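Local coordinates for protein glucosamine-6-phosphate deaminase (Bacillus subtilis, PDB 2BKX) that is an alpha/beta enzyme of a sugar-phosphate-handling family, here with fructose-6-phosphate bound in its pocket, at residues Leu47-His51 against Arg87-Asp93. Residues are numbered along the deposited sequence; the frame is centred on the assembly and turned at random. Where two conformers were deposited one is given.
Sequences LIRLH and RFFQHID
In this alpha/beta fold, helix 41-53 packs through I48, L47 and H51 against helix 80-89 and the type I beta turn F89-I92. The CA atoms of I48 and H91, 6.6 Å apart, mark the nearest backbone approach. I48 buries the most surface: with CG1 anti to its carbonyl carbon and the chain extended beyond, CD1 arrives 3.5 Å from H91 CB. The same CD1 lies 3.2 Å from R87 O, a carbonyl met by a methyl group. I48 CG1 also lies at the edge of the F88 ring, near its plane. L47 touches the same ring through CB, 4.0 Å from F88 CE1, while I92 CD1 covers part of one face from within its own segment, 3.8 Å above the plane. Helix 9-26 backs L47 through A17 and T20.

Further along, H51 swings CG anti to its backbone N (chi1 -173°), carrying the imidazole to the chain leaving the turn. I92 CA makes an off-centre CH-pi contact, 4.3 Å from the ring centroid and 30° off its normal. H51 CE1 comes within 3.3 Å of D93 OD1, with ring and carboxylate planes 47° apart, yet no hydrogen bond joins them: H51 ND1 bonds to L56 O, and the carboxylate bonds to F58 N, S57 OG and Q59 NE2. D93 N is buried without a partner. With no hydrogen bond across the interface, the two segments are joined mainly by van der Waals contacts of apolar and ring carbons, some of them against oxygens, while the polar ends of H51 and D93 are both tied to residues 56-59.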
# COMPACT_ATOMS: atom_id res chain seq x y z
N LEU A 47 -3.33 -1.18 -14.94
CA LEU A 47 -3.83 0.22 -15.01
C LEU A 47 -3.30 1.00 -16.17
O LEU A 47 -4.05 1.71 -16.85
CB LEU A 47 -3.50 1.02 -13.73
CG LEU A 47 -4.46 0.70 -12.63
CD1 LEU A 47 -3.94 1.20 -11.32
CD2 LEU A 47 -5.89 1.30 -12.90
N ILE A 48 -2.00 0.86 -16.42
CA ILE A 48 -1.37 1.49 -17.56
C ILE A 48 -1.95 0.92 -18.86
O ILE A 48 -2.19 1.67 -19.80
CB ILE A 48 0.16 1.36 -17.50
CG1 ILE A 48 0.69 2.14 -16.31
CG2 ILE A 48 0.80 1.86 -18.80
CD1 ILE A 48 2.10 1.73 -15.97
N ARG A 49 -2.19 -0.37 -18.91
CA ARG A 49 -2.82 -0.94 -20.09
C ARG A 49 -4.17 -0.32 -20.34
O ARG A 49 -4.49 -0.02 -21.49
CB ARG A 49 -2.94 -2.43 -19.88
CG ARG A 49 -1.76 -3.18 -20.37
CD ARG A 49 -1.91 -3.51 -21.87
NE ARG A 49 -0.88 -4.45 -22.27
CZ ARG A 49 0.32 -4.12 -22.71
NH1 ARG A 49 0.68 -2.84 -22.86
NH2 ARG A 49 1.18 -5.08 -23.02
N LEU A 50 -4.99 -0.17 -19.29
CA LEU A 50 -6.33 0.40 -19.44
C LEU A 50 -6.27 1.84 -19.94
O LEU A 50 -7.16 2.34 -20.65
CB LEU A 50 -7.11 0.32 -18.13
CG LEU A 50 -7.45 -1.06 -17.61
CD1 LEU A 50 -8.20 -0.93 -16.31
CD2 LEU A 50 -8.19 -1.90 -18.64
N HIS A 51 -5.19 2.52 -19.60
CA HIS A 51 -4.92 3.87 -20.12
C HIS A 51 -4.94 3.84 -21.65
O HIS A 51 -5.47 4.78 -22.30
CB HIS A 51 -3.54 4.32 -19.54
CG HIS A 51 -3.16 5.75 -19.82
ND1 HIS A 51 -4.01 6.82 -19.63
CD2 HIS A 51 -1.98 6.28 -20.22
CE1 HIS A 51 -3.36 7.93 -19.91
NE2 HIS A 51 -2.14 7.63 -20.28
N ARG A 87 7.05 2.75 -11.98
CA ARG A 87 6.01 1.76 -12.26
C ARG A 87 4.70 2.41 -12.75
O ARG A 87 3.85 1.74 -13.31
CB ARG A 87 5.64 0.98 -11.01
CG ARG A 87 6.46 -0.25 -10.67
CD ARG A 87 7.89 0.01 -10.39
NE ARG A 87 8.51 -1.17 -9.76
CZ ARG A 87 9.74 -1.18 -9.23
NH1 ARG A 87 10.20 -2.29 -8.67
NH2 ARG A 87 10.51 -0.10 -9.24
N PHE A 88 4.49 3.68 -12.42
CA PHE A 88 3.17 4.27 -12.57
C PHE A 88 3.16 5.68 -13.11
O PHE A 88 2.65 5.91 -14.21
CB PHE A 88 2.40 4.16 -11.25
CG PHE A 88 0.91 4.41 -11.36
CD1 PHE A 88 0.15 3.89 -12.39
CD2 PHE A 88 0.29 5.16 -10.41
CE1 PHE A 88 -1.22 4.10 -12.43
CE2 PHE A 88 -1.09 5.37 -10.42
CZ PHE A 88 -1.84 4.83 -11.46
N PHE A 89 3.73 6.63 -12.37
CA PHE A 89 3.50 8.02 -12.73
C PHE A 89 4.05 8.36 -14.09
O PHE A 89 3.42 9.14 -14.83
CB PHE A 89 4.12 8.99 -11.72
CG PHE A 89 3.69 8.77 -10.28
CD1 PHE A 89 2.48 8.17 -9.93
CD2 PHE A 89 4.51 9.24 -9.25
CE1 PHE A 89 2.12 8.02 -8.58
CE2 PHE A 89 4.15 9.09 -7.91
CZ PHE A 89 2.97 8.47 -7.60
N GLN A 90 5.18 7.78 -14.47
CA GLN A 90 5.77 8.15 -15.79
C GLN A 90 4.93 7.72 -16.99
O GLN A 90 5.19 8.16 -18.11
CB GLN A 90 7.18 7.59 -15.94
CG GLN A 90 7.28 6.07 -16.20
CD GLN A 90 8.68 5.59 -16.59
OE1 GLN A 90 9.16 4.51 -16.14
NE2 GLN A 90 9.34 6.36 -17.44
N HIS A 91 3.95 6.85 -16.76
CA HIS A 91 3.20 6.19 -17.81
C HIS A 91 1.77 6.68 -17.93
O HIS A 91 1.05 6.20 -18.79
CB HIS A 91 3.18 4.67 -17.52
CG HIS A 91 4.52 4.03 -17.55
ND1 HIS A 91 5.32 4.03 -18.66
CD2 HIS A 91 5.20 3.33 -16.60
CE1 HIS A 91 6.45 3.39 -18.39
NE2 HIS A 91 6.40 2.96 -17.14
N ILE A 92 1.36 7.64 -17.11
CA ILE A 92 -0.01 8.11 -17.08
C ILE A 92 -0.10 9.63 -17.27
O ILE A 92 0.91 10.33 -17.20
CB ILE A 92 -0.73 7.70 -15.74
CG1 ILE A 92 -0.05 8.33 -14.53
CG2 ILE A 92 -0.75 6.18 -15.61
CD1 ILE A 92 -0.78 8.06 -13.22
N ASP A 93 -1.31 10.14 -17.49
CA ASP A 93 -1.54 11.55 -17.80
C ASP A 93 -2.02 12.31 -16.58
O ASP A 93 -2.88 13.20 -16.67
CB ASP A 93 -2.56 11.69 -18.96
CG ASP A 93 -3.97 11.16 -18.61
OD1 ASP A 93 -4.09 10.29 -17.73
OD2 ASP A 93 -4.98 11.62 -19.22